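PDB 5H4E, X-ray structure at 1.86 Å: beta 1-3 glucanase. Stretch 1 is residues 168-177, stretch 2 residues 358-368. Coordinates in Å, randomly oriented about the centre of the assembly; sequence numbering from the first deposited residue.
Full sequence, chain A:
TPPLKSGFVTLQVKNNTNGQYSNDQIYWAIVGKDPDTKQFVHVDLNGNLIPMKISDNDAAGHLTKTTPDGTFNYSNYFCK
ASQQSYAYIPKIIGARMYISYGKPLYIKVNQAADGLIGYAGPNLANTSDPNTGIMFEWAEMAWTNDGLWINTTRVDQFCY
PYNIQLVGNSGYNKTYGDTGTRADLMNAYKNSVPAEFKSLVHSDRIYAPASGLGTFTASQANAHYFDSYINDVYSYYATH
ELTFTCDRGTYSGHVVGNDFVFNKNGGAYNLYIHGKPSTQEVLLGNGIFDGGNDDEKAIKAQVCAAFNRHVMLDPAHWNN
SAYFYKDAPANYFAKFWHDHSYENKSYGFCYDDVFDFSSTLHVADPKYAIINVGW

Stretch 1 (168-177) GNSGYNKTYG
Stretch 2 (358-368) SSTLHVADPKY

Stretch 1 begins with Gly-168, turns through a loop, and runs as a strand from Asn-173 to Gly-177. Stretch 2 carries a strand through Leu-361, His-362 and Val-363, and a second that begins at Pro-366 and continues past Tyr-368, with Ala-364 and Asp-365 between them. The strand 173-177 runs nearly antiparallel to strand 361-363, at 158° between their N-to-C directions. Their axes come no closer than 8.3 Å, so side chains fill the space between them. The backbones draw together at Gly-168 and Pro-366, an antiparallel, non-hydrogen-bonded bridge pair with CA atoms 4.3 Å apart. At the other end, the CA atoms of Tyr-176 and Ser-359 lie 5.4 Å apart.

The loop of stretch 1 is closed by a backbone hydrogen bond from Gly-168 N to Tyr-172 O, 2.8 Å. Gly-168 has phi/psi of -87/169, Asn-169 -72/-17 and Ser-170 -141/30. Gly-171, at 140/-26, and Gly-177, at 158/-164, adopt angles that call for glycine. Residues 173-176 are extended, with phi from -154 to -124 and psi from 98 to 151. In stretch 2, Leu-361 to Val-363 are also extended, Ala-364 bends at -66/-36, and Asp-365 follows at -125/70.

Asp-365 anchors the loop of stretch 1. Asp-365 O accepts a hydrogen bond from Asn-169 N at 2.8 Å, with a nearly straight N-H...O angle of 163°. Its side chain points toward stretch 1, with chi1 58° (p), and Asp-365 OD2 accepts a hydrogen bond from Ser-170 OG at 2.7 Å. Ser-170 is also p. Water 2 donates to Asp-365 OD1 at 2.8 Å and accepts from Ser-170 N at 3.0 Å, so the carboxylate holds the loop both directly and through water.

Gly-168 leaves room for its neighbours. An ideal CB there would lie only 3.3 Å from Val-363 CG2 and 3.2 Å from Tyr-172 CB. Nearby, Asn-169 (m) brings OD1 to 3.4 Å from CG of Lys-367. The Lys-367 side chain is fully extended, all t. Water 1 accepts from Lys-367 NZ at 3.2 Å and donates to Asn-169 O at 2.9 Å.

Tyr-172 (chi1 t, chi2 -90°) points toward stretch 2. Val-363 (p) lies over one face of its ring, with Val-363 CB 4.1 Å from the Tyr-172 ring centroid in a CH-pi contact. Tyr-172 CB also packs against Val-363 CG2 at 3.6 Å. At the ring's far end, Tyr-172 OH accepts a hydrogen bond from His-362 N at 3.3 Å, which pairs the hydroxyl with a backbone amide.

Tyr-176 (m, chi2 -26°) receives Leu-361 over one ring face. Leu-361 CD2 is 3.9 Å from the Tyr-176 ring centroid. Leu-361 has chi1 -60° (m) and chi2 147°, and its CD2 also packs 3.5 Å from Lys-174 CB. Tyr-176 CE2 lies 3.4 Å from Thr-360 O, at the ring edge. Water 3 donates to both Tyr-176 O, 3.1 Å, and Ser-359 O, 2.9 Å, bridging the two backbones.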

# COMPACT_ATOMS: atom_id res chain seq x y z
N GLY A 168 -2.14 9.65 19.70
CA GLY A 168 -1.92 11.08 19.61
C GLY A 168 -1.57 11.67 20.96
O GLY A 168 -1.69 11.01 21.99
N ASN A 169 -1.12 12.93 20.95
CA ASN A 169 -0.81 13.64 22.19
C ASN A 169 -2.03 14.04 23.01
O ASN A 169 -1.89 14.39 24.19
CB ASN A 169 0.01 14.90 21.87
CG ASN A 169 1.48 14.60 21.71
OD1 ASN A 169 2.10 13.99 22.57
ND2 ASN A 169 2.05 15.04 20.59
N SER A 170 -3.21 14.03 22.41
CA SER A 170 -4.37 14.63 23.09
C SER A 170 -5.69 13.89 22.93
O SER A 170 -6.76 14.52 22.95
CB SER A 170 -4.57 16.08 22.62
OG SER A 170 -4.90 16.13 21.24
N GLY A 171 -5.63 12.57 22.76
CA GLY A 171 -6.84 11.77 22.84
C GLY A 171 -6.98 10.64 21.84
O GLY A 171 -7.65 9.64 22.10
N TYR A 172 -6.33 10.79 20.69
CA TYR A 172 -6.48 9.82 19.60
C TYR A 172 -5.78 8.52 19.95
O TYR A 172 -4.62 8.53 20.35
CB TYR A 172 -5.91 10.41 18.30
CG TYR A 172 -6.06 9.55 17.07
CD1 TYR A 172 -5.07 8.63 16.72
CD2 TYR A 172 -7.14 9.72 16.22
CE1 TYR A 172 -5.18 7.87 15.57
CE2 TYR A 172 -7.26 8.96 15.06
CZ TYR A 172 -6.26 8.03 14.75
OH TYR A 172 -6.36 7.26 13.60
N ASN A 173 -6.49 7.41 19.80
CA ASN A 173 -5.90 6.11 20.07
C ASN A 173 -6.62 5.05 19.26
O ASN A 173 -7.70 4.59 19.65
CB ASN A 173 -5.95 5.77 21.57
CG ASN A 173 -4.93 4.71 21.98
OD1 ASN A 173 -4.67 3.77 21.22
ND2 ASN A 173 -4.34 4.86 23.15
N LYS A 174 -6.05 4.68 18.11
CA LYS A 174 -6.68 3.74 17.19
C LYS A 174 -5.70 2.67 16.72
O LYS A 174 -4.50 2.91 16.63
CB LYS A 174 -7.26 4.47 15.98
CG LYS A 174 -8.39 5.44 16.31
CD LYS A 174 -9.57 4.74 16.95
CE LYS A 174 -10.26 3.79 15.98
NZ LYS A 174 -11.48 3.16 16.59
N THR A 175 -6.23 1.49 16.41
CA THR A 175 -5.44 0.36 15.94
C THR A 175 -6.06 -0.24 14.68
O THR A 175 -7.19 -0.73 14.71
CB THR A 175 -5.31 -0.74 17.02
OG1 THR A 175 -4.69 -0.18 18.18
CG2 THR A 175 -4.47 -1.92 16.52
N TYR A 176 -5.33 -0.18 13.57
CA TYR A 176 -5.79 -0.76 12.31
C TYR A 176 -4.77 -1.76 11.78
O TYR A 176 -3.56 -1.51 11.82
CB TYR A 176 -6.02 0.31 11.24
CG TYR A 176 -7.10 1.32 11.55
CD1 TYR A 176 -8.16 1.00 12.40
CD2 TYR A 176 -7.08 2.57 10.96
CE1 TYR A 176 -9.16 1.92 12.67
CE2 TYR A 176 -8.09 3.51 11.23
CZ TYR A 176 -9.12 3.17 12.09
OH TYR A 176 -10.12 4.08 12.36
N GLY A 177 -5.26 -2.89 11.28
CA GLY A 177 -4.42 -3.88 10.64
C GLY A 177 -5.06 -5.25 10.63
O GLY A 177 -6.28 -5.37 10.83
N SER A 358 -9.72 2.32 4.29
CA SER A 358 -8.34 1.82 4.35
C SER A 358 -7.86 1.73 5.79
O SER A 358 -8.55 2.14 6.73
CB SER A 358 -7.40 2.73 3.55
OG SER A 358 -7.01 3.88 4.31
N SER A 359 -6.65 1.20 5.95
CA SER A 359 -6.03 1.06 7.26
C SER A 359 -5.32 2.34 7.70
O SER A 359 -4.52 2.33 8.63
CB SER A 359 -5.03 -0.09 7.23
OG SER A 359 -4.12 0.13 6.16
N THR A 360 -5.60 3.45 7.01
CA THR A 360 -4.89 4.69 7.32
C THR A 360 -5.26 5.22 8.70
O THR A 360 -6.43 5.43 8.99
CB THR A 360 -5.16 5.81 6.29
OG1 THR A 360 -4.58 5.45 5.03
CG2 THR A 360 -4.51 7.13 6.77
N LEU A 361 -4.24 5.40 9.53
CA LEU A 361 -4.35 6.12 10.80
C LEU A 361 -3.84 7.54 10.60
O LEU A 361 -2.85 7.74 9.90
CB LEU A 361 -3.55 5.41 11.90
CG LEU A 361 -3.95 3.97 12.23
CD1 LEU A 361 -2.73 3.16 12.63
CD2 LEU A 361 -4.96 3.95 13.34
N HIS A 362 -4.49 8.51 11.23
CA HIS A 362 -4.10 9.90 11.05
C HIS A 362 -4.44 10.74 12.27
O HIS A 362 -5.53 10.61 12.84
CB HIS A 362 -4.79 10.49 9.82
CG HIS A 362 -4.77 11.99 9.77
ND1 HIS A 362 -3.60 12.71 9.64
CD2 HIS A 362 -5.77 12.89 9.80
CE1 HIS A 362 -3.89 14.00 9.62
NE2 HIS A 362 -5.20 14.14 9.71
N VAL A 363 -3.51 11.60 12.67
CA VAL A 363 -3.79 12.59 13.72
C VAL A 363 -2.84 13.78 13.59
O VAL A 363 -1.69 13.66 13.15
CB VAL A 363 -3.66 11.98 15.14
CG1 VAL A 363 -2.20 11.77 15.50
CG2 VAL A 363 -4.35 12.88 16.18
N ALA A 364 -3.35 14.95 13.96
CA ALA A 364 -2.60 16.20 13.80
C ALA A 364 -1.36 16.21 14.68
O ALA A 364 -0.32 16.76 14.30
CB ALA A 364 -3.49 17.40 14.13
N ASP A 365 -1.50 15.63 15.87
CA ASP A 365 -0.50 15.76 16.92
C ASP A 365 -0.02 14.40 17.43
O ASP A 365 -0.29 14.02 18.55
CB ASP A 365 -1.06 16.59 18.09
CG ASP A 365 -2.34 15.98 18.69
OD1 ASP A 365 -3.07 15.23 17.99
OD2 ASP A 365 -2.62 16.27 19.89
N PRO A 366 0.73 13.67 16.59
CA PRO A 366 1.15 12.31 16.92
C PRO A 366 2.14 12.26 18.07
O PRO A 366 3.01 13.14 18.17
CB PRO A 366 1.80 11.83 15.62
CG PRO A 366 2.31 13.07 14.99
CD PRO A 366 1.30 14.13 15.31
N LYS A 367 2.01 11.25 18.93
CA LYS A 367 2.94 11.00 20.03
C LYS A 367 3.81 9.79 19.72
O LYS A 367 5.04 9.88 19.67
CB LYS A 367 2.17 10.77 21.33
CG LYS A 367 3.02 10.72 22.58
CD LYS A 367 2.12 10.48 23.78
CE LYS A 367 2.87 10.54 25.09
NZ LYS A 367 1.92 10.72 26.23
N TYR A 368 3.17 8.65 19.49
CA TYR A 368 3.91 7.45 19.10
C TYR A 368 3.00 6.45 18.40
O TYR A 368 1.77 6.57 18.48
CB TYR A 368 4.59 6.80 20.32
CG TYR A 368 3.63 6.21 21.33
CD1 TYR A 368 3.22 6.95 22.44
CD2 TYR A 368 3.15 4.91 21.20
CE1 TYR A 368 2.35 6.42 23.37
CE2 TYR A 368 2.26 4.38 22.13
CZ TYR A 368 1.87 5.14 23.21
OH TYR A 368 1.00 4.62 24.14
O HOH W 1 0.21 13.37 25.86
O HOH W 2 -4.27 13.36 19.71
O HOH W 3 -2.56 0.55 9.74